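Local coordinates for encapsidation protein (PDB 5HD9) that probably hydrolyses ATP as the ATPase of the bacteriophage phi29 packaging motor, driving the viral DNA into the capsid, at residues Y106-I112 against L137-F142; E130-L135 against P162-F167. The contacts are given in a common frame with arbitrary orientation. Residue numbers count along the deposited sequence, not the author numbering.

Interaction 1: residues Y106-I112 against L137-F142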
loop_
_atom_site.group_PDB
_atom_site.type_symbol
_atom_site.label_atom_id
_atom_site.label_comp_id
_atom_site.label_asym_id
_atom_site.label_seq_id
_atom_site.Cartn_x
_atom_site.Cartn_y
_atom_site.Cartn_z
ATOM N N TYR A 106 -11.030 13.626 1.002
ATOM C CA TYR A 106 -10.682 12.291 1.476
ATOM C C TYR A 106 -11.194 12.133 2.910
ATOM O O TYR A 106 -10.437 12.306 3.862
ATOM C CB TYR A 106 -9.168 12.073 1.406
ATOM C CG TYR A 106 -8.593 12.300 0.025
ATOM C CD1 TYR A 106 -8.639 11.300 -0.937
ATOM C CD2 TYR A 106 -8.012 13.512 -0.319
ATOM C CE1 TYR A 106 -8.120 11.500 -2.201
ATOM C CE2 TYR A 106 -7.491 13.722 -1.585
ATOM C CZ TYR A 106 -7.548 12.711 -2.520
ATOM O OH TYR A 106 -7.035 12.907 -3.783
ATOM N N PRO A 107 -12.491 11.817 3.063
ATOM C CA PRO A 107 -13.166 11.900 4.366
ATOM C C PRO A 107 -12.680 10.933 5.449
ATOM O O PRO A 107 -12.587 11.354 6.599
ATOM C CB PRO A 107 -14.629 11.592 4.015
ATOM C CG PRO A 107 -14.753 11.926 2.571
ATOM C CD PRO A 107 -13.447 11.524 1.981
ATOM N N ASN A 108 -12.394 9.678 5.110
ATOM C CA ASN A 108 -12.153 8.666 6.139
ATOM C C ASN A 108 -11.155 7.590 5.719
ATOM O O ASN A 108 -11.428 6.397 5.843
ATOM C CB ASN A 108 -13.484 8.015 6.529
ATOM C CG ASN A 108 -13.388 7.190 7.802
ATOM O OD1 ASN A 108 -12.606 7.499 8.700
ATOM N ND2 ASN A 108 -14.187 6.133 7.881
ATOM N N VAL A 109 -9.996 8.015 5.233
ATOM C CA VAL A 109 -8.951 7.084 4.821
ATOM C C VAL A 109 -8.203 6.562 6.045
ATOM O O VAL A 109 -7.826 7.337 6.921
ATOM C CB VAL A 109 -7.954 7.750 3.846
ATOM C CG1 VAL A 109 -6.811 6.800 3.497
ATOM C CG2 VAL A 109 -8.674 8.206 2.583
ATOM N N SER A 110 -7.996 5.248 6.106
ATOM C CA SER A 110 -7.227 4.650 7.198
ATOM C C SER A 110 -6.122 3.724 6.689
ATOM O O SER A 110 -5.244 3.333 7.454
ATOM C CB SER A 110 -8.152 3.879 8.144
ATOM O OG SER A 110 -8.509 2.621 7.600
ATOM N N THR A 111 -6.162 3.372 5.408
ATOM C CA THR A 111 -5.118 2.538 4.821
ATOM C C THR A 111 -4.623 3.107 3.497
ATOM O O THR A 111 -5.418 3.491 2.635
ATOM C CB THR A 111 -5.606 1.090 4.592
ATOM O OG1 THR A 111 -6.005 0.512 5.842
ATOM C CG2 THR A 111 -4.496 0.237 3.994
ATOM N N ILE A 112 -3.300 3.160 3.358
ATOM C CA ILE A 112 -2.651 3.496 2.097
ATOM C C ILE A 112 -1.786 2.321 1.660
ATOM O O ILE A 112 -0.965 1.829 2.436
ATOM C CB ILE A 112 -1.764 4.757 2.209
ATOM C CG1 ILE A 112 -2.599 5.966 2.630
ATOM C CG2 ILE A 112 -1.054 5.033 0.878
ATOM C CD1 ILE A 112 -1.770 7.147 3.118
ATOM N N LEU A 137 1.166 13.253 1.637
ATOM C CA LEU A 137 -0.052 12.511 1.334
ATOM C C LEU A 137 -0.619 11.883 2.604
ATOM O O LEU A 137 -1.819 11.969 2.863
ATOM C CB LEU A 137 0.230 11.437 0.278
ATOM C CG LEU A 137 -0.954 10.695 -0.351
ATOM C CD1 LEU A 137 -0.539 10.117 -1.692
ATOM C CD2 LEU A 137 -1.478 9.581 0.539
HETATM N N MSE A 138 0.251 11.270 3.401
HETATM C CA MSE A 138 -0.164 10.602 4.629
HETATM C C MSE A 138 -0.763 11.578 5.640
HETATM O O MSE A 138 -1.841 11.331 6.181
HETATM C CB MSE A 138 1.024 9.864 5.253
HETATM C CG MSE A 138 1.480 8.670 4.438
HETATM SE SE MSE A 138 3.128 7.871 5.091
HETATM C CE MSE A 138 2.494 7.344 6.852
ATOM N N ASP A 139 -0.075 12.685 5.898
ATOM C CA ASP A 139 -0.587 13.670 6.845
ATOM C C ASP A 139 -1.892 14.283 6.347
ATOM O O ASP A 139 -2.758 14.642 7.144
ATOM C CB ASP A 139 0.434 14.781 7.097
ATOM C CG ASP A 139 1.066 14.705 8.481
ATOM O OD1 ASP A 139 0.457 14.146 9.420
ATOM O OD2 ASP A 139 2.182 15.230 8.637
ATOM N N THR A 140 -2.032 14.406 5.031
ATOM C CA THR A 140 -3.231 15.006 4.459
ATOM C C THR A 140 -4.468 14.147 4.732
ATOM O O THR A 140 -5.518 14.671 5.105
ATOM C CB THR A 140 -3.084 15.223 2.933
ATOM O OG1 THR A 140 -2.038 16.167 2.679
ATOM C CG2 THR A 140 -4.381 15.753 2.327
ATOM N N VAL A 141 -4.346 12.833 4.554
ATOM C CA VAL A 141 -5.514 11.954 4.607
ATOM C C VAL A 141 -5.686 11.229 5.945
ATOM O O VAL A 141 -6.794 10.796 6.269
ATOM C CB VAL A 141 -5.473 10.900 3.469
ATOM C CG1 VAL A 141 -5.398 11.592 2.117
ATOM C CG2 VAL A 141 -4.312 9.923 3.647
ATOM N N PHE A 142 -4.610 11.097 6.718
ATOM C CA PHE A 142 -4.705 10.502 8.055
ATOM C C PHE A 142 -4.951 11.572 9.109
ATOM O O PHE A 142 -4.133 12.470 9.312
ATOM C CB PHE A 142 -3.438 9.712 8.409
ATOM C CG PHE A 142 -3.263 8.437 7.623
ATOM C CD1 PHE A 142 -4.330 7.852 6.956
ATOM C CD2 PHE A 142 -2.026 7.820 7.559
ATOM C CE1 PHE A 142 -4.163 6.682 6.241
ATOM C CE2 PHE A 142 -1.855 6.648 6.845
ATOM C CZ PHE A 142 -2.924 6.079 6.186
HETATM O O HOH W 1 -9.357 10.732 5.522
HETATM O O HOH W 2 -8.285 9.350 8.604
#

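Interaction 2: residues E130-L135 against P162-F167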
loop_
_atom_site.group_PDB
_atom_site.type_symbol
_atom_site.label_atom_id
_atom_site.label_comp_id
_atom_site.label_asym_id
_atom_site.label_seq_id
_atom_site.Cartn_x
_atom_site.Cartn_y
_atom_site.Cartn_z
ATOM N N GLU A 130 10.626 12.561 -3.062
ATOM C CA GLU A 130 9.483 11.659 -3.100
ATOM C C GLU A 130 9.005 11.284 -1.704
ATOM O O GLU A 130 7.805 11.172 -1.466
ATOM C CB GLU A 130 9.837 10.392 -3.877
ATOM C CG GLU A 130 8.703 9.397 -3.989
ATOM C CD GLU A 130 9.115 8.140 -4.720
ATOM O OE1 GLU A 130 8.858 7.033 -4.199
ATOM O OE2 GLU A 130 9.695 8.259 -5.821
ATOM N N VAL A 131 9.939 11.083 -0.780
ATOM C CA VAL A 131 9.573 10.645 0.562
ATOM C C VAL A 131 8.730 11.721 1.240
ATOM O O VAL A 131 7.751 11.413 1.918
ATOM C CB VAL A 131 10.812 10.327 1.420
ATOM C CG1 VAL A 131 10.402 9.870 2.814
ATOM C CG2 VAL A 131 11.658 9.258 0.745
ATOM N N SER A 132 9.104 12.980 1.037
ATOM C CA SER A 132 8.319 14.100 1.545
ATOM C C SER A 132 6.925 14.118 0.917
ATOM O O SER A 132 5.941 14.453 1.580
ATOM C CB SER A 132 9.035 15.426 1.274
ATOM O OG SER A 132 10.252 15.496 1.995
ATOM N N ALA A 133 6.840 13.749 -0.359
ATOM C CA ALA A 133 5.554 13.716 -1.053
ATOM C C ALA A 133 4.617 12.671 -0.444
ATOM O O ALA A 133 3.442 12.956 -0.200
ATOM C CB ALA A 133 5.754 13.442 -2.541
ATOM N N LEU A 134 5.126 11.462 -0.205
ATOM C CA LEU A 134 4.317 10.420 0.421
ATOM C C LEU A 134 3.934 10.854 1.821
ATOM O O LEU A 134 2.798 10.674 2.254
ATOM C CB LEU A 134 5.062 9.084 0.486
ATOM C CG LEU A 134 4.238 7.933 1.079
ATOM C CD1 LEU A 134 3.070 7.593 0.171
ATOM C CD2 LEU A 134 5.091 6.702 1.328
ATOM N N LEU A 135 4.900 11.426 2.525
ATOM C CA LEU A 135 4.666 11.929 3.862
ATOM C C LEU A 135 3.550 12.974 3.857
ATOM O O LEU A 135 2.654 12.932 4.696
ATOM C CB LEU A 135 5.959 12.506 4.430
ATOM C CG LEU A 135 6.947 11.502 5.035
ATOM C CD1 LEU A 135 8.218 12.208 5.488
ATOM C CD2 LEU A 135 6.337 10.725 6.201
ATOM N N PRO A 162 15.392 5.129 -1.003
ATOM C CA PRO A 162 15.176 6.460 -0.421
ATOM C C PRO A 162 14.407 6.444 0.899
ATOM O O PRO A 162 14.713 7.245 1.782
ATOM C CB PRO A 162 14.372 7.187 -1.503
ATOM C CG PRO A 162 14.731 6.493 -2.770
ATOM C CD PRO A 162 14.916 5.058 -2.397
ATOM N N TYR A 163 13.437 5.546 1.034
ATOM C CA TYR A 163 12.624 5.490 2.243
ATOM C C TYR A 163 13.432 4.966 3.425
ATOM O O TYR A 163 13.405 5.551 4.506
ATOM C CB TYR A 163 11.376 4.633 2.005
ATOM C CG TYR A 163 10.431 5.279 1.019
ATOM C CD1 TYR A 163 10.582 5.087 -0.346
ATOM C CD2 TYR A 163 9.412 6.117 1.454
ATOM C CE1 TYR A 163 9.734 5.695 -1.250
ATOM C CE2 TYR A 163 8.559 6.727 0.559
ATOM C CZ TYR A 163 8.724 6.513 -0.792
ATOM O OH TYR A 163 7.880 7.123 -1.688
ATOM N N PHE A 164 14.164 3.876 3.222
ATOM C CA PHE A 164 14.980 3.321 4.295
ATOM C C PHE A 164 16.059 4.324 4.707
ATOM O O PHE A 164 16.335 4.508 5.895
ATOM C CB PHE A 164 15.625 1.999 3.871
ATOM C CG PHE A 164 14.652 0.857 3.714
ATOM C CD1 PHE A 164 13.283 1.073 3.713
ATOM C CD2 PHE A 164 15.117 -0.442 3.576
ATOM C CE1 PHE A 164 12.400 0.017 3.566
ATOM C CE2 PHE A 164 14.239 -1.498 3.431
ATOM C CZ PHE A 164 12.879 -1.268 3.427
ATOM N N LEU A 165 16.665 4.973 3.718
ATOM C CA LEU A 165 17.692 5.973 3.982
ATOM C C LEU A 165 17.114 7.161 4.744
ATOM O O LEU A 165 17.692 7.622 5.727
ATOM C CB LEU A 165 18.321 6.454 2.675
ATOM C CG LEU A 165 19.119 5.424 1.875
ATOM C CD1 LEU A 165 19.566 6.028 0.553
ATOM C CD2 LEU A 165 20.315 4.924 2.668
ATOM N N PHE A 166 15.965 7.646 4.285
ATOM C CA PHE A 166 15.354 8.845 4.851
ATOM C C PHE A 166 15.004 8.630 6.322
ATOM O O PHE A 166 15.283 9.482 7.164
ATOM C CB PHE A 166 14.105 9.230 4.048
ATOM C CG PHE A 166 13.515 10.559 4.431
ATOM C CD1 PHE A 166 12.665 10.669 5.518
ATOM C CD2 PHE A 166 13.803 11.695 3.695
ATOM C CE1 PHE A 166 12.120 11.891 5.865
ATOM C CE2 PHE A 166 13.261 12.918 4.039
ATOM C CZ PHE A 166 12.417 13.015 5.125
ATOM N N PHE A 167 14.414 7.476 6.624
ATOM C CA PHE A 167 13.951 7.177 7.978
ATOM C C PHE A 167 15.012 6.495 8.842
ATOM O O PHE A 167 14.766 6.193 10.009
ATOM C CB PHE A 167 12.697 6.305 7.912
ATOM C CG PHE A 167 11.527 6.984 7.253
ATOM C CD1 PHE A 167 10.929 8.083 7.842
ATOM C CD2 PHE A 167 11.026 6.522 6.049
ATOM C CE1 PHE A 167 9.854 8.711 7.241
ATOM C CE2 PHE A 167 9.952 7.144 5.441
ATOM C CZ PHE A 167 9.364 8.240 6.039
#

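Interaction 1: residues Y106-I112 against L137-F142
Where helix packs on sheet, apolar side chains from both meet in a shared layer; here Ile-112 touches four residues at the helix end. With chi1 m and chi2 t it extends from the strand, so that its CD1 lies 3.6 Å from Leu-137 CD2, 3.8 Å from Met-138 CG (a selenomethionine), 3.8 Å from Val-141 CG2 and 3.4 Å from Phe-142 CZ. Strand 109-112 and helix 137-141 run nearly antiparallel, at 158° with axes 9.2 Å apart, as successive strand and helix do in a beta-alpha-beta unit, here one of the P-loop ASCE ATPase fold. Val-141, chi1 m, directs CG1 to Tyr-106 CB (3.9 Å) and CG2 to Val-109 CG1 (4.0 Å). Just past the helix, Phe-142 takes chi1 m; although its CA-CB bond points sideways, the ring reaches the strand, CE1 lying 3.8 Å from Val-109 CG1. The polar edge is hydrated: water 1 joins Tyr-106 O, Val-109 N and Val-141 O, while water 2 donates to Val-109 O (2.7 Å) and Val-141 O (3.1 Å).

Interaction 2: residues E130-L135 against P162-F167
Helices 130-135 and 162-167 cross almost at right angles, at -83° with axes 10.3 Å apart, and their backbones come nearest at Val-131 and Tyr-163, whose CA atoms are 6.2 Å apart. So steep a crossing confines the contact to a short interface, centred on Val-131 and Tyr-163. Val-131 is a knob in a hole formed by Pro-162, Tyr-163, Phe-166 and Phe-167, and both its methyls make CH-pi contacts: CG2 lies 4.0 Å from the centroid of the Tyr-163 ring and CG1 3.8 Å from that of Phe-166, each over the ring face. One turn on, Leu-134 CD2 meets Tyr-163 CE2 at 3.6 Å, and Leu-135 CD2 approaches the edge of Phe-167 at CZ (3.9 Å). Tyr-163 also ties the helices by a polar link, its OH donating to Glu-130 OE1 at 2.7 Å; the same carboxylate forms a salt bridge with Arg-51. Beneath the crossing lies the central sheet, where Phe-114 of strand 109-115 touches Glu-130, Leu-134 and Tyr-163, and Phe-18 of strand 16-19 touches Tyr-163.

In the fold
One helix can serve two partners along its length, and helix 130-141 does so here: its N-terminal half meets helix 162-167 in interaction 2, while its C-terminal end lies against strand 109-115 in interaction 1. The contact centres are about 17 Å apart, and only Asn-136 separates segments 130-135 and 137-142 along the one helix. Strand 109-115 links them, supplying Ile-112 to interaction 1 and Phe-114 to the surroundings of interaction 2. Strand 149-153 completes the beta-alpha-beta unit and lies in the sheet between strands 109-115 and 16-19. The latter precedes a probable Walker A loop containing Gly-21, Gly-26, Lys-27 and Ser-28, consistent with nucleotide binding.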